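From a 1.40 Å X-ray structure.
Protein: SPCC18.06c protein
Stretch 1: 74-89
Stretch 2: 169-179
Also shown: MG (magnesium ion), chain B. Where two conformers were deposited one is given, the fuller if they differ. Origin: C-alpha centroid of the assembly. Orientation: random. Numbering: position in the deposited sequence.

Stretch 1 (74-89) QTLRANVDSLKIIQIG
Stretch 2 (169-179) SGYDFAYLLKA

The two stretches pack as a pair of helices followed by an extended tail. Stretch 1 enters as a helix that begins earlier in the chain, then passes through a loop that includes L83 to I86, and becomes a strand at Q87–G89. Stretch 2 is helical from G170 onward. The helix axes approach to 9.9 Å and cross at -46°, their N-to-C directions running broadly together, so the register advances in step: L76 lies beside Y171 (CA–CA 6.3 Å) and V80 beside Y175 (CA–CA 6.4 Å). Together the stretches bury 705 Å².

At the start of stretch 2, S169 (chi1 62°, p) accepts the first helical bond on its backbone, F173 N to S169 O at 2.8 Å. G170 gives the close entry point: L76 CD1 lies 3.4 Å from G170 C, and a CB on G170 would fall 3.0 Å from that methyl, a clash.

Y171 (chi1 -80°, m; chi2 74°) leaves its backbone sideways, but its ring reaches across to sit as a knob among T75, L76, N79 and V80. L76, with chi1 and chi2 both t, covers one face of the ring, its CG 4.1 Å from the ring centroid and 11° off the normal. N79 CB meets the ring edge, 4.2 Å from Y171 CE2, and V80 CG2 approaches Y171 CD2 at 3.5 Å. The hydroxyl ends against T75, with Y171 OH 3.3 Å from T75 CG2. N79 turns its amide back into its own helix, ND2 donating to T75 O at 2.9 Å.

D172 (m) points away from stretch 1 and binds the magnesium ion through OD2 at 2.1 Å, while its OD1 accepts a hydrogen bond from a metal-bound water at 2.6 Å. F173 takes no part in the packing. A174 points toward stretch 1, and its small side chain admits close neighbours: A174 CB is 3.5 Å from L76 CD2 and 4.0 Å from V80 CG1.

Y175 (chi1 -91°, chi2 109°) buries the most surface of any residue here. Its ring is clamped between V80 (chi1 174°, t), whose CG1 stands 3.7 Å from the centroid, and I85 (t, p) on the opposite face, whose CD1 stands 4.1 Å from it. At the ring edge Y175 OH donates to L83 O at 2.7 Å, fastening the loop where the helix has ended.

L176 (chi1 -92°, chi2 69°) leaves its backbone sideways, but its end comes nearer to stretch 1, and L176 CD1 meets I88 CD1 at 3.7 Å; I88 is m, t.

K178 is extended (all four chi angles t), laying its aliphatic chain along V80, with K178 CD 4.0 Å from V80 CG1. Its ammonium reaches the C-terminal part of the first helix, where carbonyls lack helical partners: K178 NZ donates to V80 O at 2.8 Å and lies 3.0 Å from L83 O. Two waters extend this grip, one accepting from K178 NZ at 2.9 Å and from I85 N at 2.9 Å.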

# COMPACT_ATOMS: atom_id res chain seq x y z
N GLN A 74 13.98 5.15 11.51
CA GLN A 74 15.19 5.59 10.81
C GLN A 74 15.63 4.58 9.76
O GLN A 74 16.23 4.99 8.75
CB GLN A 74 16.29 5.84 11.83
CG GLN A 74 16.04 6.96 12.84
CD GLN A 74 15.56 8.24 12.16
OE1 GLN A 74 16.01 8.59 11.07
NE2 GLN A 74 14.65 8.98 12.77
N THR A 75 15.37 3.29 9.93
CA THR A 75 15.63 2.30 8.89
C THR A 75 14.75 2.54 7.66
O THR A 75 15.20 2.58 6.51
CB THR A 75 15.39 0.85 9.37
OG1 THR A 75 16.39 0.56 10.35
CG2 THR A 75 15.63 -0.16 8.27
N LEU A 76 13.46 2.70 7.94
CA LEU A 76 12.50 2.98 6.87
C LEU A 76 12.92 4.22 6.08
O LEU A 76 12.95 4.24 4.85
CB LEU A 76 11.13 3.11 7.54
CG LEU A 76 9.86 3.47 6.83
CD1 LEU A 76 8.68 3.05 7.71
CD2 LEU A 76 9.75 4.95 6.47
N ARG A 77 13.18 5.31 6.80
CA ARG A 77 13.48 6.59 6.16
C ARG A 77 14.68 6.46 5.24
O ARG A 77 14.73 6.93 4.11
CB ARG A 77 13.73 7.59 7.30
CG ARG A 77 14.10 9.01 6.92
CD ARG A 77 14.60 9.74 8.18
NE ARG A 77 15.36 10.90 7.76
CZ ARG A 77 16.40 11.46 8.34
NH1 ARG A 77 16.88 10.94 9.47
NH2 ARG A 77 16.92 12.53 7.77
N ALA A 78 15.75 5.82 5.72
CA ALA A 78 16.97 5.66 4.94
C ALA A 78 16.67 4.91 3.66
O ALA A 78 17.16 5.25 2.59
CB ALA A 78 18.04 4.93 5.76
N ASN A 79 15.89 3.84 3.75
CA ASN A 79 15.68 3.00 2.55
C ASN A 79 14.61 3.56 1.63
O ASN A 79 14.81 3.57 0.40
CB ASN A 79 15.34 1.55 2.98
CG ASN A 79 16.61 0.87 3.51
OD1 ASN A 79 17.37 0.34 2.71
ND2 ASN A 79 16.86 0.90 4.81
N VAL A 80 13.50 4.04 2.20
CA VAL A 80 12.43 4.56 1.33
C VAL A 80 12.94 5.77 0.59
O VAL A 80 12.63 5.95 -0.60
CB VAL A 80 11.15 4.87 2.13
CG1 VAL A 80 10.14 5.55 1.23
CG2 VAL A 80 10.53 3.61 2.73
N ASP A 81 13.71 6.63 1.27
CA ASP A 81 14.19 7.81 0.55
C ASP A 81 15.07 7.42 -0.66
O ASP A 81 15.06 8.17 -1.63
CB ASP A 81 15.07 8.69 1.42
CG ASP A 81 14.34 9.66 2.31
OD1 ASP A 81 13.12 9.87 2.21
OD2 ASP A 81 15.06 10.25 3.16
N SER A 82 15.80 6.30 -0.55
CA SER A 82 16.83 5.96 -1.50
C SER A 82 16.46 5.00 -2.62
O SER A 82 17.12 4.97 -3.66
CB SER A 82 18.03 5.34 -0.73
OG SER A 82 18.71 6.47 -0.16
N LEU A 83 15.42 4.23 -2.39
CA LEU A 83 15.06 3.14 -3.28
C LEU A 83 13.73 3.45 -3.94
O LEU A 83 12.77 3.86 -3.26
CB LEU A 83 14.93 1.81 -2.53
CG LEU A 83 16.21 1.31 -1.81
CD1 LEU A 83 15.94 -0.06 -1.17
CD2 LEU A 83 17.37 1.24 -2.78
N LYS A 84 13.71 3.27 -5.24
CA LYS A 84 12.49 3.65 -5.97
C LYS A 84 11.36 2.64 -5.86
O LYS A 84 11.54 1.42 -5.90
CB LYS A 84 12.85 3.81 -7.46
CG LYS A 84 13.77 5.01 -7.71
CD LYS A 84 14.14 5.00 -9.20
CE LYS A 84 14.98 6.27 -9.43
NZ LYS A 84 15.31 6.38 -10.87
N ILE A 85 10.16 3.19 -5.74
CA ILE A 85 8.94 2.38 -5.77
C ILE A 85 8.79 1.60 -7.08
O ILE A 85 9.19 2.12 -8.12
CB ILE A 85 7.72 3.30 -5.55
CG1 ILE A 85 6.43 2.55 -5.27
CG2 ILE A 85 7.51 4.27 -6.73
CD1 ILE A 85 6.38 1.68 -4.07
N ILE A 86 8.22 0.39 -6.95
CA ILE A 86 8.03 -0.46 -8.15
C ILE A 86 6.55 -0.65 -8.44
O ILE A 86 6.17 -0.61 -9.64
CB ILE A 86 8.81 -1.80 -7.99
CG1 ILE A 86 10.33 -1.55 -8.00
CG2 ILE A 86 8.44 -2.80 -9.06
CD1 ILE A 86 11.19 -2.74 -7.56
N GLN A 87 5.71 -0.84 -7.45
CA GLN A 87 4.30 -0.97 -7.74
C GLN A 87 3.47 -0.39 -6.57
O GLN A 87 3.91 -0.48 -5.43
CB GLN A 87 3.74 -2.41 -7.84
CG GLN A 87 4.07 -3.20 -9.06
CD GLN A 87 3.49 -4.59 -9.05
OE1 GLN A 87 3.44 -5.23 -7.97
NE2 GLN A 87 3.09 -5.09 -10.19
N ILE A 88 2.31 0.14 -6.87
CA ILE A 88 1.31 0.46 -5.84
C ILE A 88 0.02 -0.25 -6.20
O ILE A 88 -0.39 -0.15 -7.37
CB ILE A 88 1.02 1.96 -5.70
CG1 ILE A 88 2.25 2.74 -5.24
CG2 ILE A 88 -0.18 2.20 -4.77
CD1 ILE A 88 2.15 4.25 -5.21
N GLY A 89 -0.60 -0.91 -5.25
CA GLY A 89 -1.91 -1.57 -5.46
C GLY A 89 -3.00 -0.84 -4.72
O GLY A 89 -2.79 -0.52 -3.53
N SER A 169 2.21 -1.34 7.66
CA SER A 169 2.11 -0.32 6.65
C SER A 169 3.21 0.74 6.64
O SER A 169 3.09 1.65 5.82
CB SER A 169 0.76 0.46 6.83
OG SER A 169 0.85 1.07 8.13
N GLY A 170 4.24 0.71 7.49
CA GLY A 170 5.20 1.83 7.57
C GLY A 170 5.82 2.13 6.21
O GLY A 170 5.83 3.28 5.75
N TYR A 171 6.40 1.11 5.58
CA TYR A 171 7.03 1.36 4.28
C TYR A 171 6.01 1.73 3.22
O TYR A 171 6.28 2.64 2.43
CB TYR A 171 7.85 0.13 3.77
CG TYR A 171 9.21 0.00 4.41
CD1 TYR A 171 9.37 -0.43 5.74
CD2 TYR A 171 10.39 0.27 3.69
CE1 TYR A 171 10.63 -0.56 6.33
CE2 TYR A 171 11.64 0.13 4.31
CZ TYR A 171 11.78 -0.28 5.60
OH TYR A 171 13.02 -0.42 6.20
N ASP A 172 4.89 1.03 3.17
CA ASP A 172 3.88 1.25 2.14
C ASP A 172 3.37 2.69 2.18
O ASP A 172 3.30 3.41 1.16
CB ASP A 172 2.77 0.23 2.33
CG ASP A 172 3.11 -1.19 2.00
OD1 ASP A 172 4.11 -1.36 1.24
OD2 ASP A 172 2.49 -2.17 2.49
N PHE A 173 3.02 3.15 3.40
CA PHE A 173 2.55 4.54 3.53
C PHE A 173 3.70 5.51 3.24
O PHE A 173 3.48 6.58 2.64
CB PHE A 173 2.00 4.85 4.92
CG PHE A 173 0.52 4.69 5.11
CD1 PHE A 173 -0.39 5.23 4.21
CD2 PHE A 173 0.02 3.99 6.18
CE1 PHE A 173 -1.78 5.11 4.31
CE2 PHE A 173 -1.35 3.88 6.32
CZ PHE A 173 -2.26 4.41 5.42
N ALA A 174 4.93 5.21 3.67
CA ALA A 174 6.06 6.11 3.41
C ALA A 174 6.24 6.27 1.90
O ALA A 174 6.53 7.39 1.42
CB ALA A 174 7.33 5.64 4.10
N TYR A 175 6.08 5.18 1.13
CA TYR A 175 6.27 5.32 -0.33
C TYR A 175 5.20 6.21 -0.94
O TYR A 175 5.53 6.96 -1.87
CB TYR A 175 6.27 3.94 -1.00
CG TYR A 175 7.70 3.40 -1.08
CD1 TYR A 175 8.17 2.35 -0.32
CD2 TYR A 175 8.55 4.04 -1.96
CE1 TYR A 175 9.49 1.88 -0.42
CE2 TYR A 175 9.84 3.60 -2.06
CZ TYR A 175 10.32 2.54 -1.31
OH TYR A 175 11.63 2.17 -1.47
N LEU A 176 3.98 6.16 -0.42
CA LEU A 176 2.95 7.02 -0.99
C LEU A 176 3.23 8.46 -0.58
O LEU A 176 3.06 9.39 -1.39
CB LEU A 176 1.51 6.63 -0.62
CG LEU A 176 0.85 5.67 -1.64
CD1 LEU A 176 1.52 4.31 -1.58
CD2 LEU A 176 -0.64 5.61 -1.42
N LEU A 177 3.69 8.63 0.69
CA LEU A 177 3.98 10.05 1.03
C LEU A 177 5.14 10.59 0.24
O LEU A 177 5.14 11.76 -0.20
CB LEU A 177 4.22 10.19 2.54
CG LEU A 177 4.31 11.63 3.09
CD1 LEU A 177 2.93 12.28 3.11
CD2 LEU A 177 4.94 11.67 4.47
N LYS A 178 6.17 9.79 0.02
CA LYS A 178 7.31 10.18 -0.82
C LYS A 178 6.85 10.56 -2.22
O LYS A 178 7.25 11.54 -2.84
CB LYS A 178 8.33 9.03 -0.88
CG LYS A 178 9.40 9.17 -1.93
CD LYS A 178 10.35 7.96 -1.95
CE LYS A 178 11.46 8.16 -3.01
NZ LYS A 178 12.19 6.84 -3.19
N ALA A 179 5.96 9.77 -2.81
CA ALA A 179 5.46 10.06 -4.14
C ALA A 179 4.73 11.40 -4.13
O ALA A 179 4.97 12.28 -4.97
CB ALA A 179 4.53 8.97 -4.62
MG MG B . 2.76 -4.26 2.23
O HOH W 1 14.24 7.46 -4.92
O HOH W 2 10.01 6.00 -4.95
O HOH W 3 4.69 -3.91 1.58
O HOH W 4 0.97 -4.66 3.18
O HOH W 5 3.07 -6.20 1.83
O HOH W 6 3.53 -4.49 4.21